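PDB 5EC0: Alp7A from Bacillus subtilis, which is a plasmid-encoded, actin-like protein that binds adenine nucleotide and probably assembles into filaments that segregate plasmid DNA. Local coordinates for residues L88-K91 / V92-H95; F140-M143 / Q144-M147; F259-V262 / R263-E266; K306-Q309 / A310-F314; Y346-D349 / I350-N354. All blocks are in the same frame, centred on the assembly; numbering follows the deposited sequence. Where two conformers were deposited one is given.

Contact 1. Residues L88-K91 / V92-H95; sequences LHNK and VESH
Asn90 meets Val92 in an Asx turn, its side-chain oxygen standing in for a backbone carbonyl in the loop that leads into helix 95-112. Asn90 OD1 accepts from Val92 N at 3.0 Å, the donor lying in the carbonyl plane of the amide. The torsion that sets this up puts CG opposite the backbone N (chi1 -172°), beside the carbonyl carbon and facing the next residues. A short amide suits the place, carrying an acceptor at just the reach a turn of this size needs. Lys91, the residue between, turns the other way and gives its NZ to Phe10 O, near the nucleotide site. Val92 itself brings CB to 3.5 Å from Asn90 OD1, while its methyls pack on Met143 and Met147 of helix 140-149. Glu93 N makes a second, weak bond to Asn90 OD1 at 3.5 Å. Its OE1 lies 3.3 Å from Asn90 ND2, at an angle too poor for a hydrogen bond, with the amide and carboxylate planes 24° apart. Ser94 closes the turn through the backbone, its N reaching Asn90 O at 3.0 Å. As the N-cap residue, a serine can offer its hydroxyl to the first turn, and here OG caps Ile96 N. The same Ser94 OG rests 3.6 Å from His89 CD2, approaching that ring obliquely.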
loop_
_atom_site.group_PDB
_atom_site.type_symbol
_atom_site.label_atom_id
_atom_site.label_comp_id
_atom_site.label_asym_id
_atom_site.label_seq_id
_atom_site.Cartn_x
_atom_site.Cartn_y
_atom_site.Cartn_z
ATOM N N LEU A 88 1.104 14.403 -0.236
ATOM C CA LEU A 88 0.135 13.614 0.526
ATOM C C LEU A 88 -1.266 14.203 0.391
ATOM O O LEU A 88 -1.611 15.154 1.086
ATOM C CB LEU A 88 0.533 13.552 2.007
ATOM C CG LEU A 88 1.853 12.900 2.438
ATOM C CD1 LEU A 88 2.206 13.312 3.878
ATOM C CD2 LEU A 88 1.794 11.377 2.296
ATOM N N HIS A 89 -2.076 13.640 -0.498
ATOM C CA HIS A 89 -3.414 14.175 -0.728
ATOM C C HIS A 89 -4.439 13.610 0.266
ATOM O O HIS A 89 -4.303 12.480 0.745
ATOM C CB HIS A 89 -3.861 13.905 -2.171
ATOM C CG HIS A 89 -3.889 12.454 -2.539
ATOM N ND1 HIS A 89 -2.749 11.733 -2.818
ATOM C CD2 HIS A 89 -4.924 11.587 -2.673
ATOM C CE1 HIS A 89 -3.078 10.487 -3.110
ATOM N NE2 HIS A 89 -4.391 10.371 -3.029
ATOM N N ASN A 90 -5.450 14.416 0.580
ATOM C CA ASN A 90 -6.550 13.984 1.432
ATOM C C ASN A 90 -7.305 12.852 0.738
ATOM O O ASN A 90 -7.990 13.068 -0.264
ATOM C CB ASN A 90 -7.477 15.166 1.753
ATOM C CG ASN A 90 -8.538 14.822 2.787
ATOM O OD1 ASN A 90 -9.068 13.710 2.809
ATOM N ND2 ASN A 90 -8.859 15.785 3.647
ATOM N N LYS A 91 -7.168 11.643 1.273
ATOM C CA LYS A 91 -7.658 10.451 0.594
ATOM C C LYS A 91 -9.177 10.456 0.424
ATOM O O LYS A 91 -9.712 9.799 -0.478
ATOM C CB LYS A 91 -7.224 9.197 1.358
ATOM C CG LYS A 91 -5.714 9.060 1.538
ATOM C CD LYS A 91 -5.039 8.614 0.246
ATOM C CE LYS A 91 -3.563 8.307 0.464
ATOM N NZ LYS A 91 -2.858 8.107 -0.834
ATOM N N VAL A 92 -9.864 11.208 1.288
ATOM C CA VAL A 92 -11.322 11.228 1.297
ATOM C C VAL A 92 -11.890 12.199 0.266
ATOM O O VAL A 92 -12.782 11.845 -0.497
ATOM C CB VAL A 92 -11.875 11.596 2.690
ATOM C CG1 VAL A 92 -13.396 11.650 2.665
ATOM C CG2 VAL A 92 -11.400 10.596 3.728
ATOM N N GLU A 93 -11.364 13.419 0.236
ATOM C CA GLU A 93 -11.944 14.465 -0.604
ATOM C C GLU A 93 -11.323 14.550 -2.006
ATOM O O GLU A 93 -11.883 15.178 -2.902
ATOM C CB GLU A 93 -11.835 15.801 0.123
ATOM C CG GLU A 93 -12.628 15.811 1.426
ATOM C CD GLU A 93 -12.336 17.024 2.276
ATOM O OE1 GLU A 93 -11.230 17.585 2.126
ATOM O OE2 GLU A 93 -13.208 17.426 3.083
ATOM N N SER A 94 -10.180 13.904 -2.195
ATOM C CA SER A 94 -9.538 13.831 -3.499
ATOM C C SER A 94 -10.154 12.752 -4.382
ATOM O O SER A 94 -10.481 11.669 -3.910
ATOM C CB SER A 94 -8.047 13.557 -3.346
ATOM O OG SER A 94 -7.495 13.164 -4.582
ATOM N N HIS A 95 -10.284 13.054 -5.669
ATOM C CA HIS A 95 -10.860 12.131 -6.638
ATOM C C HIS A 95 -9.874 11.049 -7.074
ATOM O O HIS A 95 -10.268 10.022 -7.635
ATOM C CB HIS A 95 -11.341 12.907 -7.863
ATOM C CG HIS A 95 -10.257 13.694 -8.527
ATOM N ND1 HIS A 95 -10.002 15.014 -8.220
ATOM C CD2 HIS A 95 -9.343 13.340 -9.462
ATOM C CE1 HIS A 95 -8.987 15.444 -8.951
ATOM N NE2 HIS A 95 -8.567 14.447 -9.709
#

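Contact 2. Residues F140-M143 / Q144-M147; sequences FSEM and QKRM
Glu142 and Lys145 lie side by side, one helical step of three apart, and pair at the surface through Glu142 OE2 and Lys145 NZ at 3.2 Å, a salt bridge whose hydrogen bond is weak. Glu142 bends at its second torsion (chi2 -53°), which turns the carboxylate back toward the helix start, beside Ser141 and the end of Lys145. Its OE2 also meets Lys145 CE at 3.3 Å and takes a weak bond from the hydroxyl of Ser141. An alanine at Glu142 would lack the carboxylate, so the ammonium of Lys145 would probably lose its mate and be freer to swing. Arg146 curls back as well, bending at chi3 (-75°) until its flat guanidinium lies over the backbone of the previous turn: Glu142 O sits 3.7 Å from its plane, over the centre of one face. The oxygen lies over the flat face, away from the in-plane N-H groups; its helical partner is Arg146 N at 3.0 Å. Helix 140-149 is amphipathic in this actin-like fold, and these charged residues line its outer side. The inner side carries Met143 and Met147, whose flexible unbranched chains fit against Leu129 of strand 119-129. Gln144 stands between the two sides with its chain extended; CG passes 3.2 Å from Phe140 O, OE1 comes to 3.3 Å from Phe140 CB, and NE2 bonds to Cys177 O of strand 166-179. Along the backbone, Gln144 N to Phe140 O, at 3.0 Å and 165°, is a regular helical bond.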
loop_
_atom_site.group_PDB
_atom_site.type_symbol
_atom_site.label_atom_id
_atom_site.label_comp_id
_atom_site.label_asym_id
_atom_site.label_seq_id
_atom_site.Cartn_x
_atom_site.Cartn_y
_atom_site.Cartn_z
ATOM N N PHE A 140 -11.953 9.057 14.733
ATOM C CA PHE A 140 -11.522 8.292 13.562
ATOM C C PHE A 140 -12.701 7.735 12.779
ATOM O O PHE A 140 -12.701 7.742 11.553
ATOM C CB PHE A 140 -10.606 7.129 13.963
ATOM C CG PHE A 140 -9.232 7.551 14.418
ATOM C CD1 PHE A 140 -8.950 8.878 14.715
ATOM C CD2 PHE A 140 -8.216 6.614 14.538
ATOM C CE1 PHE A 140 -7.695 9.256 15.132
ATOM C CE2 PHE A 140 -6.957 6.985 14.952
ATOM C CZ PHE A 140 -6.690 8.305 15.251
ATOM N N SER A 141 -13.704 7.257 13.507
ATOM C CA SER A 141 -14.770 6.444 12.939
ATOM C C SER A 141 -15.549 7.187 11.866
ATOM O O SER A 141 -15.953 6.600 10.859
ATOM C CB SER A 141 -15.719 5.978 14.045
ATOM O OG SER A 141 -16.320 7.093 14.690
ATOM N N GLU A 142 -15.752 8.477 12.077
ATOM C CA GLU A 142 -16.554 9.276 11.150
ATOM C C GLU A 142 -15.810 9.525 9.838
ATOM O O GLU A 142 -16.420 9.515 8.763
ATOM C CB GLU A 142 -16.962 10.604 11.790
ATOM C CG GLU A 142 -17.792 10.417 13.042
ATOM C CD GLU A 142 -18.980 9.519 12.791
ATOM O OE1 GLU A 142 -19.782 9.830 11.885
ATOM O OE2 GLU A 142 -19.094 8.481 13.479
ATOM N N MET A 143 -14.502 9.744 9.909
ATOM C CA MET A 143 -13.711 9.875 8.688
ATOM C C MET A 143 -13.700 8.538 7.947
ATOM O O MET A 143 -13.845 8.495 6.723
ATOM C CB MET A 143 -12.277 10.337 8.984
ATOM C CG MET A 143 -11.545 10.866 7.726
ATOM S SD MET A 143 -9.875 11.525 7.977
ATOM C CE MET A 143 -10.185 12.977 8.995
ATOM N N GLN A 144 -13.544 7.444 8.688
ATOM C CA GLN A 144 -13.532 6.114 8.056
ATOM C C GLN A 144 -14.889 5.821 7.385
ATOM O O GLN A 144 -14.938 5.234 6.305
ATOM C CB GLN A 144 -13.205 5.012 9.076
ATOM C CG GLN A 144 -11.867 5.144 9.808
ATOM C CD GLN A 144 -11.733 4.161 10.987
ATOM O OE1 GLN A 144 -11.574 4.574 12.134
ATOM N NE2 GLN A 144 -11.797 2.856 10.700
ATOM N N LYS A 145 -15.984 6.232 8.030
ATOM C CA LYS A 145 -17.318 6.105 7.439
ATOM C C LYS A 145 -17.477 6.917 6.135
ATOM O O LYS A 145 -18.045 6.427 5.162
ATOM C CB LYS A 145 -18.407 6.529 8.446
ATOM C CG LYS A 145 -18.786 5.444 9.457
ATOM C CD LYS A 145 -20.088 5.777 10.167
ATOM C CE LYS A 145 -19.906 5.893 11.676
ATOM N NZ LYS A 145 -21.166 6.323 12.367
ATOM N N ARG A 146 -16.991 8.153 6.117
ATOM C CA ARG A 146 -17.051 8.946 4.896
ATOM C C ARG A 146 -16.184 8.309 3.802
ATOM O O ARG A 146 -16.556 8.303 2.626
ATOM C CB ARG A 146 -16.632 10.401 5.155
ATOM C CG ARG A 146 -17.645 11.200 5.998
ATOM C CD ARG A 146 -17.342 12.707 6.041
ATOM N NE ARG A 146 -16.206 13.015 6.909
ATOM C CZ ARG A 146 -16.300 13.243 8.218
ATOM N NH1 ARG A 146 -17.483 13.198 8.829
ATOM N NH2 ARG A 146 -15.206 13.506 8.916
ATOM N N MET A 147 -15.037 7.757 4.181
ATOM C CA MET A 147 -14.177 7.116 3.175
ATOM C C MET A 147 -14.903 5.937 2.530
ATOM O O MET A 147 -14.937 5.814 1.299
ATOM C CB MET A 147 -12.857 6.647 3.784
ATOM C CG MET A 147 -11.884 6.043 2.758
ATOM S SD MET A 147 -11.465 7.187 1.414
ATOM C CE MET A 147 -10.068 6.303 0.682
#

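Contact 3. Residues F259-V262 / R263-E266; sequences FDSV and RELE. With ADP (adenosine-5'-diphosphate), chain D.
Glu266 OE2 accepts a short hydrogen bond of 2.6 Å from ADP O3', the 3'-hydroxyl of the ribose. Its extended chain leaves the helix with CG opposite the backbone N (chi1 178°), which is what carries the carboxylate over to the sugar, and a glutamate has both the length and the acceptor for the task. Glu266 N in turn bonds to Val262 O at 2.8 Å, fixing the first turn of helix 262-272 from which the side chain starts. That turn is capped by Ser261, the N-cap residue: its OG accepts from Glu264 N at 3.2 Å, nearly straight at 168°. Glu264 reaches back over the cap, and its OE1 takes the N-H of Asp260 at 3.3 Å. The bond is nearly straight at the hydrogen, yet the donor stands well above the carboxylate plane, away from the usual in-plane approach. On the buried side Phe259 and Leu265 cross at about a right angle. Leu265 CD1 sits over one face of the ring, 3.9 Å from its centroid, in a CH-pi contact that closes the loop's apolar side. Outward, the long chain of Arg263 runs along Pro27 and Asn29 of strand 22-33 and ends in a salt bridge with Glu76. Asn12, Gly215 and Gly329 also hydrogen-bond to this ADP. The carboxylate, an acceptor for the 3'-hydroxyl, probably helps to hold the sugar in place, and because the cap and the Phe259-Leu265 packing settle the start of the helix, they probably help to place that carboxylate.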
loop_
_atom_site.group_PDB
_atom_site.type_symbol
_atom_site.label_atom_id
_atom_site.label_comp_id
_atom_site.label_asym_id
_atom_site.label_seq_id
_atom_site.Cartn_x
_atom_site.Cartn_y
_atom_site.Cartn_z
ATOM N N PHE A 259 21.566 8.414 -11.673
ATOM C CA PHE A 259 20.114 8.566 -11.566
ATOM C C PHE A 259 19.672 10.014 -11.805
ATOM O O PHE A 259 20.218 10.951 -11.214
ATOM C CB PHE A 259 19.639 8.080 -10.196
ATOM C CG PHE A 259 20.089 6.683 -9.870
ATOM C CD1 PHE A 259 19.404 5.584 -10.372
ATOM C CD2 PHE A 259 21.208 6.470 -9.088
ATOM C CE1 PHE A 259 19.827 4.297 -10.086
ATOM C CE2 PHE A 259 21.636 5.184 -8.798
ATOM C CZ PHE A 259 20.949 4.098 -9.300
ATOM N N ASP A 260 18.690 10.190 -12.689
ATOM C CA ASP A 260 18.169 11.520 -13.007
ATOM C C ASP A 260 16.917 11.812 -12.205
ATOM O O ASP A 260 16.399 12.927 -12.218
ATOM C CB ASP A 260 17.871 11.649 -14.503
ATOM C CG ASP A 260 19.100 11.469 -15.347
ATOM O OD1 ASP A 260 20.209 11.644 -14.801
ATOM O OD2 ASP A 260 18.961 11.157 -16.550
ATOM N N SER A 261 16.423 10.804 -11.504
ATOM C CA SER A 261 15.234 10.994 -10.696
ATOM C C SER A 261 15.303 10.106 -9.471
ATOM O O SER A 261 15.973 9.077 -9.478
ATOM C CB SER A 261 13.972 10.690 -11.506
ATOM O OG SER A 261 13.657 9.311 -11.462
ATOM N N VAL A 262 14.600 10.502 -8.420
ATOM C CA VAL A 262 14.600 9.724 -7.201
ATOM C C VAL A 262 13.854 8.406 -7.420
ATOM O O VAL A 262 14.126 7.406 -6.754
ATOM C CB VAL A 262 13.980 10.516 -6.030
ATOM C CG1 VAL A 262 12.468 10.508 -6.104
ATOM C CG2 VAL A 262 14.446 9.943 -4.721
ATOM N N ARG A 263 12.933 8.402 -8.376
ATOM C CA ARG A 263 12.134 7.218 -8.651
ATOM C C ARG A 263 13.020 6.110 -9.212
ATOM O O ARG A 263 12.873 4.945 -8.850
ATOM C CB ARG A 263 11.000 7.558 -9.615
ATOM C CG ARG A 263 10.098 6.394 -9.974
ATOM C CD ARG A 263 9.221 6.752 -11.169
ATOM N NE ARG A 263 8.247 5.706 -11.474
ATOM C CZ ARG A 263 7.029 5.644 -10.945
ATOM N NH1 ARG A 263 6.634 6.568 -10.076
ATOM N NH2 ARG A 263 6.205 4.659 -11.282
ATOM N N GLU A 264 13.944 6.484 -10.092
ATOM C CA GLU A 264 14.961 5.561 -10.596
ATOM C C GLU A 264 15.810 4.958 -9.464
ATOM O O GLU A 264 16.052 3.751 -9.416
ATOM C CB GLU A 264 15.884 6.273 -11.595
ATOM C CG GLU A 264 15.301 6.480 -12.987
ATOM C CD GLU A 264 16.160 7.413 -13.842
ATOM O OE1 GLU A 264 17.407 7.379 -13.714
ATOM O OE2 GLU A 264 15.587 8.181 -14.643
ATOM N N LEU A 265 16.282 5.804 -8.561
ATOM C CA LEU A 265 17.156 5.327 -7.489
ATOM C C LEU A 265 16.373 4.406 -6.556
ATOM O O LEU A 265 16.848 3.346 -6.150
ATOM C CB LEU A 265 17.748 6.505 -6.726
ATOM C CG LEU A 265 18.505 6.194 -5.437
ATOM C CD1 LEU A 265 19.776 5.408 -5.744
ATOM C CD2 LEU A 265 18.818 7.494 -4.714
ATOM N N GLU A 266 15.152 4.823 -6.252
ATOM C CA GLU A 266 14.211 4.020 -5.480
ATOM C C GLU A 266 13.974 2.642 -6.107
ATOM O O GLU A 266 13.983 1.640 -5.406
ATOM C CB GLU A 266 12.895 4.783 -5.345
ATOM C CG GLU A 266 11.776 4.060 -4.612
ATOM C CD GLU A 266 10.456 4.798 -4.758
ATOM O OE1 GLU A 266 10.178 5.306 -5.869
ATOM O OE2 GLU A 266 9.710 4.885 -3.762
HETATM P PB ADP D . 4.193 4.611 0.695
HETATM O O1B ADP D . 2.789 4.081 0.434
HETATM O O2B ADP D . 4.296 5.794 1.643
HETATM O O3B ADP D . 5.063 4.812 -0.523
HETATM P PA ADP D . 5.065 1.863 0.973
HETATM O O1A ADP D . 4.254 1.620 -0.280
HETATM O O2A ADP D . 4.931 0.925 2.160
HETATM O O3A ADP D . 4.908 3.392 1.490
HETATM O "O5'" ADP D . 6.611 1.916 0.581
HETATM C "C5'" ADP D . 7.060 2.283 -0.717
HETATM C "C4'" ADP D . 8.507 1.837 -0.747
HETATM O "O4'" ADP D . 8.529 0.419 -0.878
HETATM C "C3'" ADP D . 9.307 2.364 -1.923
HETATM O "O3'" ADP D . 10.077 3.501 -1.534
HETATM C "C2'" ADP D . 10.232 1.220 -2.290
HETATM O "O2'" ADP D . 11.559 1.594 -1.921
HETATM C "C1'" ADP D . 9.779 0.040 -1.439
HETATM N N9 ADP D . 9.601 -1.225 -2.188
HETATM C C8 ADP D . 10.095 -2.405 -1.758
HETATM N N7 ADP D . 9.789 -3.404 -2.616
HETATM C C5 ADP D . 9.071 -2.861 -3.612
HETATM C C6 ADP D . 8.448 -3.401 -4.837
HETATM N N6 ADP D . 8.557 -4.728 -5.119
HETATM N N1 ADP D . 7.781 -2.533 -5.629
HETATM C C2 ADP D . 7.701 -1.218 -5.321
HETATM N N3 ADP D . 8.245 -0.645 -4.218
HETATM C C4 ADP D . 8.944 -1.419 -3.337
#

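Contact 4. Residues K306-Q309 / A310-F314; sequences KIAQ and AENTF
Thr313 turns back on Gln309 near the end of helix 292-313. From its CB, 3.3 Å from Gln309 O, the side chain forks. The hydroxyl branch OG1 lies opposite the carbonyl carbon (chi1 -76°), beside the backbone N, and so drops onto the preceding turn to give a hydrogen bond to Gln309 O at 2.8 Å, from above the carbonyl plane. The methyl branch CG2 goes the other way and settles over the centre of the Phe314 ring, 3.5 Å from its plane; Leu220 and Val237 touch both residues. Threonine suits the place because one branch is polar and the other apolar. The hydroxyl supplements weak backbone bonding at Gln309 O: as the helix runs out, the N-H of Asn312 and that of Thr313 reach it only weakly, the latter at an angle of 118°. A valine in place of Thr313 would have no hydroxyl, and Gln309 O would probably be left with just those two weak backbone bonds. The helix flanks the five-stranded sheet of the actin-like C-terminal half, and Ala310, small enough for close approach, rests on Leu220 of strand 218-223. One turn earlier the bonds are regular, as in Ala310 N to Lys306 O at 2.9 Å. Opposite charge is met on the flanks: Glu311 OE1 pairs with Arg345. Lys306 NZ gives a bond of 2.9 Å to Gln309 OE1 from above its amide plane, and makes a salt bridge to Asp218 OD2.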
loop_
_atom_site.group_PDB
_atom_site.type_symbol
_atom_site.label_atom_id
_atom_site.label_comp_id
_atom_site.label_asym_id
_atom_site.label_seq_id
_atom_site.Cartn_x
_atom_site.Cartn_y
_atom_site.Cartn_z
ATOM N N LYS A 306 15.416 5.850 12.011
ATOM C CA LYS A 306 14.140 5.162 12.233
ATOM C C LYS A 306 14.097 4.444 13.585
ATOM O O LYS A 306 13.125 4.577 14.331
ATOM C CB LYS A 306 13.843 4.162 11.106
ATOM C CG LYS A 306 13.727 4.740 9.698
ATOM C CD LYS A 306 12.609 5.774 9.545
ATOM C CE LYS A 306 13.129 7.195 9.717
ATOM N NZ LYS A 306 12.039 8.198 9.643
ATOM N N ILE A 307 15.148 3.697 13.908
ATOM C CA ILE A 307 15.167 2.949 15.156
ATOM C C ILE A 307 15.011 3.908 16.329
ATOM O O ILE A 307 14.247 3.643 17.253
ATOM C CB ILE A 307 16.462 2.127 15.326
ATOM C CG1 ILE A 307 16.582 1.084 14.223
ATOM C CG2 ILE A 307 16.470 1.412 16.672
ATOM C CD1 ILE A 307 15.366 0.175 14.110
ATOM N N ALA A 308 15.714 5.037 16.263
ATOM C CA ALA A 308 15.682 6.039 17.328
ATOM C C ALA A 308 14.310 6.695 17.440
ATOM O O ALA A 308 13.847 6.971 18.543
ATOM C CB ALA A 308 16.761 7.102 17.100
ATOM N N GLN A 309 13.664 6.945 16.302
ATOM C CA GLN A 309 12.311 7.491 16.304
ATOM C C GLN A 309 11.346 6.534 17.003
ATOM O O GLN A 309 10.577 6.941 17.869
ATOM C CB GLN A 309 11.821 7.760 14.878
ATOM C CG GLN A 309 12.160 9.130 14.304
ATOM C CD GLN A 309 11.647 9.300 12.866
ATOM O OE1 GLN A 309 10.950 8.428 12.321
ATOM N NE2 GLN A 309 11.993 10.427 12.248
ATOM N N ALA A 310 11.400 5.261 16.622
ATOM C CA ALA A 310 10.490 4.255 17.155
ATOM C C ALA A 310 10.694 4.081 18.648
ATOM O O ALA A 310 9.733 3.990 19.418
ATOM C CB ALA A 310 10.687 2.928 16.442
ATOM N N GLU A 311 11.959 4.034 19.046
ATOM C CA GLU A 311 12.325 3.922 20.448
ATOM C C GLU A 311 11.749 5.094 21.248
ATOM O O GLU A 311 11.267 4.916 22.366
ATOM C CB GLU A 311 13.853 3.861 20.591
ATOM C CG GLU A 311 14.356 3.618 22.018
ATOM C CD GLU A 311 15.869 3.479 22.090
ATOM O OE1 GLU A 311 16.470 3.021 21.093
ATOM O OE2 GLU A 311 16.456 3.825 23.140
ATOM N N ASN A 312 11.784 6.289 20.663
ATOM C CA ASN A 312 11.388 7.506 21.382
ATOM C C ASN A 312 9.913 7.866 21.245
ATOM O O ASN A 312 9.415 8.747 21.944
ATOM C CB ASN A 312 12.223 8.694 20.908
ATOM C CG ASN A 312 13.684 8.553 21.259
ATOM O OD1 ASN A 312 14.033 7.970 22.288
ATOM N ND2 ASN A 312 14.552 9.096 20.407
ATOM N N THR A 313 9.225 7.196 20.331
ATOM C CA THR A 313 7.833 7.510 20.051
ATOM C C THR A 313 6.957 7.060 21.199
ATOM O O THR A 313 6.071 7.779 21.640
ATOM C CB THR A 313 7.359 6.843 18.749
ATOM O OG1 THR A 313 7.892 7.562 17.631
ATOM C CG2 THR A 313 5.841 6.843 18.664
ATOM N N PHE A 314 7.207 5.848 21.671
ATOM C CA PHE A 314 6.472 5.309 22.800
ATOM C C PHE A 314 7.503 4.973 23.870
ATOM O O PHE A 314 8.165 3.928 23.806
ATOM C CB PHE A 314 5.642 4.078 22.401
ATOM C CG PHE A 314 4.586 4.356 21.356
ATOM C CD1 PHE A 314 3.508 5.186 21.639
ATOM C CD2 PHE A 314 4.667 3.775 20.093
ATOM C CE1 PHE A 314 2.537 5.445 20.676
ATOM C CE2 PHE A 314 3.697 4.025 19.119
ATOM C CZ PHE A 314 2.634 4.857 19.409
#

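Contact 5. Residues Y346-D349 / I350-N354; sequences YGRD and ISESN
Arg348 leaves the helix with CG opposite its backbone N (chi1 -175°) and then twists at chi2, a turn of -118° that swings its guanidinium over to Glu352, one helical turn on. Glu352 extends to meet it. Its OE2 lies at the edge of the guanidinium, in the plane of that group, and takes a 2.7 Å bond from Arg348 NE and a weak one of 3.2 Å from NH1. The carboxylate stands almost upright to the guanidinium, 87° between planes, so a single oxygen does the work of this salt bridge. Gly347 is the N-cap of helix 348-354 and ends helix 335-346; at its positive phi a CB would jam against Tyr346 O. Beside this joint, Ile350 CG2 packs on Tyr346 CB at 3.8 Å. Further on, Asp349 O is gripped by both Ser353 N and Ser353 OG, the latter at 3.0 Å, from opposite faces of the carbonyl plane; serine is short enough to fold its hydroxyl back this way. Ser351 OG turns instead to Thr342 of the preceding helix. Since the Arg348-Glu352 pair lies at the surface, water probably screens its charges, and its gain is likely to be modest.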
loop_
_atom_site.group_PDB
_atom_site.type_symbol
_atom_site.label_atom_id
_atom_site.label_comp_id
_atom_site.label_asym_id
_atom_site.label_seq_id
_atom_site.Cartn_x
_atom_site.Cartn_y
_atom_site.Cartn_z
ATOM N N TYR A 346 21.592 -2.550 20.844
ATOM C CA TYR A 346 20.996 -3.273 21.967
ATOM C C TYR A 346 21.660 -4.621 22.257
ATOM O O TYR A 346 21.305 -5.305 23.226
ATOM C CB TYR A 346 19.500 -3.500 21.721
ATOM C CG TYR A 346 18.721 -2.268 21.295
ATOM C CD1 TYR A 346 18.572 -1.181 22.154
ATOM C CD2 TYR A 346 18.113 -2.202 20.040
ATOM C CE1 TYR A 346 17.854 -0.055 21.772
ATOM C CE2 TYR A 346 17.386 -1.086 19.650
ATOM C CZ TYR A 346 17.260 -0.011 20.520
ATOM O OH TYR A 346 16.540 1.106 20.139
ATOM N N GLY A 347 22.611 -5.015 21.418
ATOM C CA GLY A 347 23.193 -6.342 21.527
ATOM C C GLY A 347 22.451 -7.348 20.665
ATOM O O GLY A 347 21.322 -7.098 20.244
ATOM N N ARG A 348 23.083 -8.490 20.402
ATOM C CA ARG A 348 22.526 -9.481 19.481
ATOM C C ARG A 348 21.227 -10.113 19.981
ATOM O O ARG A 348 20.272 -10.279 19.216
ATOM C CB ARG A 348 23.558 -10.574 19.200
ATOM C CG ARG A 348 23.124 -11.584 18.149
ATOM C CD ARG A 348 23.032 -12.973 18.759
ATOM N NE ARG A 348 22.589 -13.990 17.807
ATOM C CZ ARG A 348 22.708 -15.303 18.001
ATOM N NH1 ARG A 348 22.273 -16.149 17.078
ATOM N NH2 ARG A 348 23.269 -15.772 19.111
ATOM N N ASP A 349 21.190 -10.463 21.259
ATOM C CA ASP A 349 20.032 -11.142 21.840
ATOM C C ASP A 349 18.734 -10.333 21.707
ATOM O O ASP A 349 17.706 -10.855 21.265
ATOM C CB ASP A 349 20.299 -11.472 23.312
ATOM C CG ASP A 349 21.385 -12.518 23.481
ATOM O OD1 ASP A 349 21.540 -13.344 22.561
ATOM O OD2 ASP A 349 22.075 -12.520 24.529
ATOM N N ILE A 350 18.789 -9.059 22.075
ATOM C CA ILE A 350 17.619 -8.198 21.980
ATOM C C ILE A 350 17.282 -7.881 20.516
ATOM O O ILE A 350 16.110 -7.750 20.152
ATOM C CB ILE A 350 17.835 -6.900 22.769
ATOM C CG1 ILE A 350 17.939 -7.225 24.259
ATOM C CG2 ILE A 350 16.695 -5.913 22.510
ATOM C CD1 ILE A 350 18.240 -6.027 25.099
ATOM N N SER A 351 18.310 -7.784 19.677
ATOM C CA SER A 351 18.091 -7.540 18.257
ATOM C C SER A 351 17.235 -8.638 17.628
ATOM O O SER A 351 16.227 -8.354 16.972
ATOM C CB SER A 351 19.421 -7.429 17.519
ATOM O OG SER A 351 19.214 -7.296 16.119
ATOM N N GLU A 352 17.633 -9.892 17.837
ATOM C CA GLU A 352 16.959 -11.022 17.203
ATOM C C GLU A 352 15.548 -11.285 17.749
ATOM O O GLU A 352 14.631 -11.560 16.977
ATOM C CB GLU A 352 17.815 -12.290 17.338
ATOM C CG GLU A 352 18.678 -12.588 16.103
ATOM C CD GLU A 352 19.730 -13.668 16.341
ATOM O OE1 GLU A 352 19.439 -14.645 17.069
ATOM O OE2 GLU A 352 20.852 -13.535 15.799
ATOM N N SER A 353 15.360 -11.205 19.065
ATOM C CA SER A 353 14.062 -11.563 19.630
ATOM C C SER A 353 13.092 -10.381 19.705
ATOM O O SER A 353 11.875 -10.579 19.693
ATOM C CB SER A 353 14.231 -12.180 21.018
ATOM O OG SER A 353 14.853 -11.272 21.909
ATOM N N ASN A 354 13.615 -9.159 19.760
ATOM C CA ASN A 354 12.753 -7.989 19.978
ATOM C C ASN A 354 12.597 -7.050 18.788
ATOM O O ASN A 354 11.736 -6.171 18.816
ATOM C CB ASN A 354 13.256 -7.169 21.168
ATOM C CG ASN A 354 13.137 -7.914 22.482
ATOM O OD1 ASN A 354 12.748 -9.083 22.514
ATOM N ND2 ASN A 354 13.482 -7.241 23.572
#

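Overall arrangement
The five contacts run in series along the chain: each is a local turn or helix step, none encloses a long loop, and none nest or cross. Contact 1, in the N-terminal half, leads from the nucleotide side into helix 95-112, and it touches contact 2 through packing, joining this loop to helix 140-149. Contact 3 lies across the chain's centre from contact 2, on the far side of ADP, at the start of helix 262-272. Contacts 4 and 5 sit together, centres about 16 Å apart, where Ile307 packs on Tyr346 and ties helix 292-313 to the joint after helix 335-346; contact 5 lies about 40 Å from contact 1, centre to centre.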